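Local coordinates for protein thermophilic dibenzothiophene desulfurization enzyme C (Paenibacillus sp. A11-2, PDB 5XDE) that is a DszC-family flavin monooxygenase that probably oxidises dibenzothiophene to its 5-oxide and 5,5-dioxide with FMNH2 and oxygen, at residues L205-T210 and R383-H388; G125-E130 and A157-S162; G53-L58 and H89-H94. One frame throughout, in Å; residues are numbered along the deposited sequence.

Interaction 1 of 3, residues L205-T210 and R383-H388; sequences LGMRQT and RTHTLH. With FMN (flavin mononucleotide), chain E.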
# COMPACT_ATOMS: atom_id res chain seq x y z
N LEU A 205 4.83 -11.52 23.32
CA LEU A 205 3.56 -11.41 22.61
C LEU A 205 3.30 -12.65 21.76
O LEU A 205 2.23 -13.27 21.85
CB LEU A 205 3.56 -10.15 21.73
CG LEU A 205 2.37 -9.99 20.76
CD1 LEU A 205 1.08 -9.74 21.52
CD2 LEU A 205 2.63 -8.85 19.78
N GLY A 206 4.28 -13.02 20.94
CA GLY A 206 4.25 -14.21 20.11
C GLY A 206 5.56 -14.95 20.30
O GLY A 206 6.36 -14.53 21.13
N MET A 207 5.79 -16.01 19.52
CA MET A 207 6.98 -16.84 19.69
C MET A 207 7.11 -17.29 21.14
O MET A 207 8.20 -17.34 21.72
CB MET A 207 8.24 -16.11 19.21
CG MET A 207 8.15 -15.64 17.74
SD MET A 207 7.85 -17.01 16.64
CE MET A 207 8.20 -16.36 15.03
N ARG A 208 5.97 -17.66 21.73
CA ARG A 208 5.89 -17.81 23.17
C ARG A 208 6.56 -19.08 23.69
O ARG A 208 6.75 -19.19 24.90
CB ARG A 208 4.42 -17.78 23.61
CG ARG A 208 3.83 -16.36 23.62
CD ARG A 208 2.41 -16.30 24.16
NE ARG A 208 2.29 -16.89 25.50
CZ ARG A 208 2.73 -16.33 26.62
NH1 ARG A 208 3.33 -15.15 26.59
NH2 ARG A 208 2.57 -16.96 27.78
N GLN A 209 6.94 -20.02 22.82
CA GLN A 209 7.59 -21.25 23.27
C GLN A 209 9.01 -21.38 22.74
O GLN A 209 9.54 -22.50 22.68
CB GLN A 209 6.75 -22.47 22.90
CG GLN A 209 5.51 -22.61 23.79
CD GLN A 209 4.95 -24.01 23.84
OE1 GLN A 209 4.50 -24.54 22.84
NE2 GLN A 209 4.97 -24.61 25.03
N THR A 210 9.67 -20.27 22.38
CA THR A 210 11.03 -20.35 21.87
C THR A 210 12.09 -20.29 22.97
O THR A 210 13.28 -20.51 22.67
CB THR A 210 11.31 -19.23 20.85
OG1 THR A 210 11.15 -17.95 21.46
CG2 THR A 210 10.39 -19.35 19.64
N ARG A 383 4.56 -10.77 14.09
CA ARG A 383 4.86 -9.42 14.57
C ARG A 383 6.02 -9.42 15.56
O ARG A 383 6.80 -8.45 15.59
CB ARG A 383 3.61 -8.80 15.19
CG ARG A 383 3.82 -7.37 15.74
CD ARG A 383 4.04 -6.30 14.64
NE ARG A 383 5.36 -6.42 14.00
CZ ARG A 383 5.76 -5.68 12.97
NH1 ARG A 383 4.96 -4.73 12.46
NH2 ARG A 383 6.95 -5.89 12.43
N THR A 384 6.16 -10.48 16.36
CA THR A 384 7.24 -10.54 17.33
C THR A 384 8.57 -10.81 16.63
O THR A 384 9.54 -10.08 16.83
CB THR A 384 6.94 -11.62 18.38
OG1 THR A 384 5.80 -11.23 19.15
CG2 THR A 384 8.14 -11.82 19.32
N HIS A 385 8.61 -11.83 15.78
CA HIS A 385 9.88 -12.28 15.23
C HIS A 385 10.45 -11.27 14.24
O HIS A 385 11.66 -11.05 14.20
CB HIS A 385 9.71 -13.63 14.55
CG HIS A 385 11.01 -14.35 14.35
ND1 HIS A 385 11.93 -13.96 13.40
CD2 HIS A 385 11.55 -15.41 15.00
CE1 HIS A 385 12.99 -14.76 13.47
NE2 HIS A 385 12.78 -15.65 14.42
N THR A 386 9.58 -10.66 13.42
CA THR A 386 10.06 -9.81 12.32
C THR A 386 10.83 -8.61 12.82
O THR A 386 11.46 -7.92 12.01
CB THR A 386 8.90 -9.29 11.48
OG1 THR A 386 7.89 -8.75 12.34
CG2 THR A 386 8.34 -10.38 10.59
N LEU A 387 10.73 -8.31 14.10
CA LEU A 387 11.52 -7.27 14.72
C LEU A 387 12.92 -7.77 15.08
O LEU A 387 13.69 -7.02 15.69
CB LEU A 387 10.79 -6.74 15.95
CG LEU A 387 9.32 -6.33 15.71
CD1 LEU A 387 8.59 -6.08 17.01
CD2 LEU A 387 9.25 -5.09 14.82
N HIS A 388 13.25 -9.02 14.70
CA HIS A 388 14.54 -9.62 15.02
C HIS A 388 15.69 -8.69 14.65
O HIS A 388 16.59 -8.44 15.45
CB HIS A 388 14.67 -10.96 14.29
CG HIS A 388 15.83 -11.80 14.74
ND1 HIS A 388 17.11 -11.60 14.29
CD2 HIS A 388 15.89 -12.85 15.59
CE1 HIS A 388 17.92 -12.48 14.86
NE2 HIS A 388 17.20 -13.25 15.65
N1 FMN E . 19.54 -13.13 19.09
C2 FMN E . 20.50 -14.12 19.12
O2 FMN E . 21.69 -13.80 19.20
N3 FMN E . 20.13 -15.46 19.07
C4 FMN E . 18.79 -15.80 18.99
O4 FMN E . 18.47 -17.00 18.95
C4A FMN E . 17.82 -14.79 18.96
N5 FMN E . 16.48 -15.12 18.87
C5A FMN E . 15.52 -14.13 18.83
C6 FMN E . 14.17 -14.48 18.75
C7 FMN E . 13.18 -13.50 18.71
C7M FMN E . 11.73 -13.93 18.62
C8 FMN E . 13.56 -12.16 18.76
C8M FMN E . 12.55 -11.05 18.73
C9 FMN E . 14.91 -11.81 18.85
C9A FMN E . 15.90 -12.79 18.89
N10 FMN E . 17.25 -12.44 18.95
C10 FMN E . 18.20 -13.45 19.00
C1' FMN E . 17.70 -10.99 19.07
C2' FMN E . 17.70 -10.09 17.85
O2' FMN E . 18.69 -10.54 16.94
C3' FMN E . 18.00 -8.65 18.28
O3' FMN E . 19.18 -8.63 19.05
C4' FMN E . 16.89 -8.00 19.11
O4' FMN E . 15.65 -8.28 18.51
C5' FMN E . 17.06 -6.48 19.26
O5' FMN E . 15.96 -5.90 19.93
P FMN E . 15.57 -4.33 19.75
O1P FMN E . 14.92 -4.14 18.38
O2P FMN E . 14.61 -3.88 20.84
O3P FMN E . 16.82 -3.49 19.85
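Thr384 presents both of its branches to the loop at Gly206. Its OG1 lies 3.0 Å from Gly206 N and accepts a weak hydrogen bond, with an N-H...O angle of 128°. With chi1 at -66° the hydroxyl stands beside its own backbone N, where it also reaches the carbonyl of Arg380 one turn back in the helix, its stronger partner. The same oxygen lies 3.6 Å from Leu205 CB. The loop comes in at a glycine here, and a CB at Gly206 would press on Thr384 OG1. The other branch, Thr384 CG2, lies against the Gly206 carbonyl and 4.1 Å from Met207 CG.

Met207, whose backbone takes a left-handed conformation, is held by Asp381 OD1 at its N and by Trp202 NE1 at its O. Its side chain bends at chi2 (-58°) and crosses obliquely to His385, although the methyl is modelled too close to that residue for its exact place to be trusted. Met207 CG is 4.1 Å from the C7M methyl of FMN, and His385 CD2 is 3.9 Å from the same methyl, so both residues border the dimethylbenzene end of the flavin. Tyr259 OH, bonded to His385 ND1, helps fix the ring. Farther along, the backbone O of His388 accepts a hydrogen bond from FMN O4' at 3.2 Å, and its ring carries FMN O2' over one face.

Packing slackens at the other end, where Leu205 CD2 only comes to 4.5 Å from Arg383 CG. The guanidinium of Arg383 leads away to Glu361 of the second subunit, while Arg208, partly exposed, turns from the helix and pairs with Asp203. The arrangement belongs to the flavin pocket of the acyl-CoA dehydrogenase fold, where a middle-domain loop meets the C-terminal helices.

Interaction 2 of 3, residues G125-E130 and A157-S162; sequences GNASSE and AFCSGS. With FMN (flavin mononucleotide), chain E.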
# COMPACT_ATOMS: atom_id res chain seq x y z
N GLY A 125 21.17 -25.04 20.89
CA GLY A 125 20.74 -23.72 21.30
C GLY A 125 21.91 -22.75 21.21
O GLY A 125 23.04 -23.14 20.91
N ASN A 126 21.62 -21.49 21.48
CA ASN A 126 22.70 -20.51 21.40
C ASN A 126 22.49 -19.41 22.42
O ASN A 126 21.36 -19.12 22.82
CB ASN A 126 22.81 -19.91 19.99
CG ASN A 126 21.76 -18.87 19.73
OD1 ASN A 126 22.00 -17.67 19.86
ND2 ASN A 126 20.56 -19.33 19.38
N ALA A 127 23.60 -18.81 22.84
CA ALA A 127 23.62 -17.64 23.71
C ALA A 127 24.60 -16.64 23.10
O ALA A 127 25.82 -16.77 23.28
CB ALA A 127 24.01 -18.02 25.13
N SER A 128 24.08 -15.64 22.38
CA SER A 128 24.92 -14.80 21.53
C SER A 128 24.66 -13.31 21.72
O SER A 128 25.58 -12.54 22.02
CB SER A 128 24.72 -15.19 20.06
OG SER A 128 24.61 -16.60 19.92
N SER A 129 23.41 -12.90 21.54
CA SER A 129 23.06 -11.49 21.64
C SER A 129 22.93 -11.07 23.10
O SER A 129 22.81 -11.90 24.01
CB SER A 129 21.75 -11.20 20.89
OG SER A 129 21.91 -11.39 19.49
N GLU A 130 22.95 -9.76 23.33
CA GLU A 130 22.93 -9.21 24.67
C GLU A 130 21.94 -8.04 24.72
O GLU A 130 21.48 -7.55 23.69
CB GLU A 130 24.33 -8.77 25.11
CG GLU A 130 25.36 -9.89 24.98
CD GLU A 130 26.72 -9.53 25.56
OE1 GLU A 130 27.70 -10.23 25.24
OE2 GLU A 130 26.81 -8.56 26.35
N ALA A 157 21.18 -12.42 26.18
CA ALA A 157 19.75 -12.25 25.98
C ALA A 157 19.32 -12.92 24.68
O ALA A 157 20.14 -13.26 23.83
CB ALA A 157 19.35 -10.77 25.95
N PHE A 158 18.00 -13.12 24.55
CA PHE A 158 17.39 -13.73 23.37
C PHE A 158 18.07 -15.05 23.01
O PHE A 158 18.42 -15.31 21.85
CB PHE A 158 17.41 -12.77 22.18
CG PHE A 158 16.43 -11.63 22.30
CD1 PHE A 158 15.08 -11.84 22.05
CD2 PHE A 158 16.85 -10.37 22.65
CE1 PHE A 158 14.17 -10.79 22.15
CE2 PHE A 158 15.95 -9.31 22.76
CZ PHE A 158 14.60 -9.53 22.51
N CYS A 159 18.25 -15.91 24.01
CA CYS A 159 18.96 -17.17 23.83
C CYS A 159 17.96 -18.23 23.37
O CYS A 159 17.56 -19.13 24.12
CB CYS A 159 19.68 -17.58 25.11
SG CYS A 159 20.82 -16.32 25.70
N SER A 160 17.57 -18.13 22.10
CA SER A 160 16.57 -19.05 21.57
C SER A 160 17.01 -20.50 21.78
O SER A 160 18.17 -20.86 21.54
CB SER A 160 16.34 -18.79 20.08
OG SER A 160 15.56 -17.62 19.89
N GLY A 161 16.07 -21.32 22.23
CA GLY A 161 16.32 -22.73 22.40
C GLY A 161 17.35 -23.07 23.45
O GLY A 161 17.94 -24.16 23.39
N SER A 162 17.59 -22.17 24.41
CA SER A 162 18.58 -22.43 25.45
C SER A 162 18.05 -23.40 26.50
O SER A 162 18.83 -24.12 27.12
CB SER A 162 19.01 -21.11 26.11
OG SER A 162 17.89 -20.40 26.61
N1 FMN E . 19.54 -13.13 19.09
C2 FMN E . 20.50 -14.12 19.12
O2 FMN E . 21.69 -13.80 19.20
N3 FMN E . 20.13 -15.46 19.07
C4 FMN E . 18.79 -15.80 18.99
O4 FMN E . 18.47 -17.00 18.95
C4A FMN E . 17.82 -14.79 18.96
N5 FMN E . 16.48 -15.12 18.87
C5A FMN E . 15.52 -14.13 18.83
C6 FMN E . 14.17 -14.48 18.75
C7 FMN E . 13.18 -13.50 18.71
C7M FMN E . 11.73 -13.93 18.62
C8 FMN E . 13.56 -12.16 18.76
C8M FMN E . 12.55 -11.05 18.73
C9 FMN E . 14.91 -11.81 18.85
C9A FMN E . 15.90 -12.79 18.89
N10 FMN E . 17.25 -12.44 18.95
C10 FMN E . 18.20 -13.45 19.00
C1' FMN E . 17.70 -10.99 19.07
C2' FMN E . 17.70 -10.09 17.85
O2' FMN E . 18.69 -10.54 16.94
C3' FMN E . 18.00 -8.65 18.28
O3' FMN E . 19.18 -8.63 19.05
C4' FMN E . 16.89 -8.00 19.11
O4' FMN E . 15.65 -8.28 18.51
C5' FMN E . 17.06 -6.48 19.26
O5' FMN E . 15.96 -5.90 19.93
P FMN E . 15.57 -4.33 19.75
O1P FMN E . 14.92 -4.14 18.38
O2P FMN E . 14.61 -3.88 20.84
O3P FMN E . 16.82 -3.49 19.85
O HOH W 1 19.12 -21.75 19.11
O HOH W 2 21.18 -15.02 22.05
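Cys159 leans on the strand end at Asn126 and Ala127. Its CB sits 3.2 Å from Asn126 O, a buried carbonyl with no polar partner in the model. From there SG, placed beside its own backbone N by chi1 of -56°, reaches along to Ala127 CB at 3.7 Å, and Val215 also packs on this side chain. The two segments run in nearly opposite directions, joined at one end by Ala157 N to Ser129 O, a bond of 2.8 Å with the N-H...O angle at 162°. At the other end water 1 bridges Asn126 ND2 to Ser160 O.

The pair forms a polar wall for the flavin. The amide of Asn126 reads the pyrimidine edge twice: OD1 accepts from FMN N3 at 3.0 Å, and ND2 donates almost straight to FMN O4 at 3.2 Å. Ser128 OG donates to that OD1 at 2.8 Å, which helps fix the amide's rotation. Ser129 OG approaches FMN O2 so closely in the model that the length of this bond is doubtful; its backbone N adds a weak bond to the same oxygen. Ser160 OG donates to FMN N5 at 2.9 Å and is itself gripped by Ser212 and His89, while the Phe158 side chain covers the flavin near N10 and C9.

Strand 124-127 pairs in parallel with strand 167-174 through Gly125 and Ala127 to Leu169, and the 157-162 loop is tied to Gly213 through Cys159. Tyr93 and Asn97 of helix 85-104 pack on Asn126, and strand 215-222 covers Ala127 and Cys159.

Interaction 3 of 3, residues G53-L58 and H89-H94; sequences GLLTLL and HLFGYH. With FMN (flavin mononucleotide), chain E.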
# COMPACT_ATOMS: atom_id res chain seq x y z
N GLY A 53 14.66 -37.68 13.85
CA GLY A 53 15.92 -37.70 13.14
C GLY A 53 16.22 -36.46 12.33
O GLY A 53 17.35 -36.29 11.86
N LEU A 54 15.24 -35.55 12.16
CA LEU A 54 15.47 -34.43 11.26
C LEU A 54 16.54 -33.47 11.76
O LEU A 54 17.09 -32.69 10.97
CB LEU A 54 14.16 -33.67 11.00
CG LEU A 54 13.06 -34.49 10.32
CD1 LEU A 54 11.76 -33.68 10.15
CD2 LEU A 54 13.53 -35.07 8.97
N LEU A 55 16.87 -33.50 13.05
CA LEU A 55 17.95 -32.64 13.52
C LEU A 55 19.28 -33.00 12.86
O LEU A 55 20.21 -32.18 12.90
CB LEU A 55 18.07 -32.71 15.03
CG LEU A 55 16.87 -32.21 15.85
CD1 LEU A 55 17.06 -32.62 17.30
CD2 LEU A 55 16.71 -30.68 15.73
N THR A 56 19.38 -34.19 12.26
CA THR A 56 20.60 -34.70 11.64
C THR A 56 20.60 -34.56 10.12
O THR A 56 21.40 -35.21 9.44
CB THR A 56 20.83 -36.17 12.03
OG1 THR A 56 19.90 -37.04 11.36
CG2 THR A 56 20.68 -36.36 13.54
N LEU A 57 19.73 -33.71 9.56
CA LEU A 57 19.55 -33.64 8.11
C LEU A 57 20.85 -33.37 7.37
O LEU A 57 21.07 -33.92 6.28
CB LEU A 57 18.53 -32.55 7.76
CG LEU A 57 17.06 -32.97 7.74
CD1 LEU A 57 16.16 -31.72 7.79
CD2 LEU A 57 16.77 -33.78 6.51
N LEU A 58 21.71 -32.51 7.91
CA LEU A 58 22.92 -32.08 7.22
C LEU A 58 24.16 -32.86 7.64
O LEU A 58 25.24 -32.57 7.13
CB LEU A 58 23.15 -30.59 7.47
CG LEU A 58 22.08 -29.70 6.84
CD1 LEU A 58 22.35 -28.23 7.19
CD2 LEU A 58 22.07 -29.89 5.34
N HIS A 89 10.80 -21.94 14.68
CA HIS A 89 11.93 -21.11 15.05
C HIS A 89 13.03 -21.94 15.71
O HIS A 89 14.20 -21.83 15.34
CB HIS A 89 11.43 -20.01 15.99
CG HIS A 89 12.51 -19.21 16.64
ND1 HIS A 89 12.83 -17.94 16.23
CD2 HIS A 89 13.29 -19.48 17.72
CE1 HIS A 89 13.77 -17.46 17.03
NE2 HIS A 89 14.09 -18.38 17.92
N LEU A 90 12.66 -22.77 16.69
CA LEU A 90 13.66 -23.59 17.38
C LEU A 90 14.35 -24.53 16.42
O LEU A 90 15.58 -24.67 16.44
CB LEU A 90 12.99 -24.38 18.51
CG LEU A 90 12.41 -23.57 19.67
CD1 LEU A 90 11.53 -24.47 20.54
CD2 LEU A 90 13.52 -22.91 20.47
N PHE A 91 13.57 -25.17 15.55
CA PHE A 91 14.12 -26.08 14.55
C PHE A 91 15.04 -25.33 13.59
O PHE A 91 16.15 -25.77 13.29
CB PHE A 91 12.96 -26.75 13.82
CG PHE A 91 13.35 -27.79 12.81
CD1 PHE A 91 13.76 -29.05 13.21
CD2 PHE A 91 13.22 -27.54 11.45
CE1 PHE A 91 14.07 -30.03 12.28
CE2 PHE A 91 13.52 -28.50 10.51
CZ PHE A 91 13.96 -29.76 10.94
N GLY A 92 14.59 -24.17 13.11
CA GLY A 92 15.42 -23.40 12.19
C GLY A 92 16.70 -22.91 12.84
O GLY A 92 17.78 -22.97 12.24
N TYR A 93 16.62 -22.43 14.08
CA TYR A 93 17.81 -21.93 14.76
C TYR A 93 18.80 -23.05 15.04
O TYR A 93 20.01 -22.81 15.05
CB TYR A 93 17.45 -21.23 16.07
CG TYR A 93 17.09 -19.79 15.90
CD1 TYR A 93 17.79 -18.80 16.56
CD2 TYR A 93 16.04 -19.42 15.07
CE1 TYR A 93 17.46 -17.47 16.41
CE2 TYR A 93 15.71 -18.10 14.90
CZ TYR A 93 16.42 -17.12 15.58
OH TYR A 93 16.07 -15.79 15.42
N HIS A 94 18.31 -24.25 15.32
CA HIS A 94 19.20 -25.40 15.42
C HIS A 94 20.10 -25.49 14.20
O HIS A 94 21.31 -25.73 14.32
CB HIS A 94 18.39 -26.69 15.58
CG HIS A 94 19.15 -27.95 15.32
ND1 HIS A 94 19.83 -28.62 16.31
CD2 HIS A 94 19.31 -28.68 14.19
CE1 HIS A 94 20.40 -29.70 15.80
NE2 HIS A 94 20.10 -29.77 14.52
N1 FMN E . 19.54 -13.13 19.09
C2 FMN E . 20.50 -14.12 19.12
O2 FMN E . 21.69 -13.80 19.20
N3 FMN E . 20.13 -15.46 19.07
C4 FMN E . 18.79 -15.80 18.99
O4 FMN E . 18.47 -17.00 18.95
C4A FMN E . 17.82 -14.79 18.96
N5 FMN E . 16.48 -15.12 18.87
C5A FMN E . 15.52 -14.13 18.83
C6 FMN E . 14.17 -14.48 18.75
C7 FMN E . 13.18 -13.50 18.71
C7M FMN E . 11.73 -13.93 18.62
C8 FMN E . 13.56 -12.16 18.76
C8M FMN E . 12.55 -11.05 18.73
C9 FMN E . 14.91 -11.81 18.85
C9A FMN E . 15.90 -12.79 18.89
N10 FMN E . 17.25 -12.44 18.95
C10 FMN E . 18.20 -13.45 19.00
C1' FMN E . 17.70 -10.99 19.07
C2' FMN E . 17.70 -10.09 17.85
O2' FMN E . 18.69 -10.54 16.94
C3' FMN E . 18.00 -8.65 18.28
O3' FMN E . 19.18 -8.63 19.05
C4' FMN E . 16.89 -8.00 19.11
O4' FMN E . 15.65 -8.28 18.51
C5' FMN E . 17.06 -6.48 19.26
O5' FMN E . 15.96 -5.90 19.93
P FMN E . 15.57 -4.33 19.75
O1P FMN E . 14.92 -4.14 18.38
O2P FMN E . 14.61 -3.88 20.84
O3P FMN E . 16.82 -3.49 19.85
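His94 donates from NE2 to the backbone O of Leu55, a bond of 2.9 Å and 156° that meets a carbonyl lone pair in the carbonyl plane and leaves the imidazole plane by 17°. Leu55 also bends over the ring, so that its CD2 stands 3.5 Å above the centroid of the His94 ring in a CH-pi contact. Beside this pair the Phe91 ring inserts among leucines: Leu54 CB lies at its edge, 3.9 Å from Phe91 CE1, and Leu57 CD1 is 4.3 Å from Phe91 CZ.

Behind this first shell, CG of His94 lies anti to the backbone N (chi1 164°), which carries the ring out from the helix to Leu55, and its ND1 is taken up by Leu124 N, so both ring nitrogens are engaged. With an alanine in place of His94, the Leu55 carbonyl and Leu124 N are both likely to lose their mate, with a gap opened beneath Leu55 CD2. On the loop, Gly53 O accepts from both N and OG1 of Thr56, which holds the turn after helix 43-52.

Helix 85-104 thus meets this turn while carrying His89 and Tyr93 toward FMN. Ile49 of helix 43-52 and Ile77 of helix 70-83 pack on Phe91, and helix 16-38 covers Leu54.

Overall arrangement
All three contacts are buried, but only interactions 1 and 2 also touch the second subunit. Interaction 2 is the most polar, a strand end and loop that bond the flavin's pyrimidine edge and N5; interaction 1 mixes apolar packing near the dimethylbenzene end with a backbone bond to the ribityl chain. Interaction 3 is mainly apolar, with one histidine bond, and reaches FMN through His89 and Tyr93, which take no part in the contact with 53-58. Helix 85-104, which carries them, also packs on Met207 and His385 of interaction 1 and Asn126 and Ser160 of interaction 2. A probable hydrogen bond of 2.9 Å between Gly161 N and Thr210 O links interactions 1 and 2.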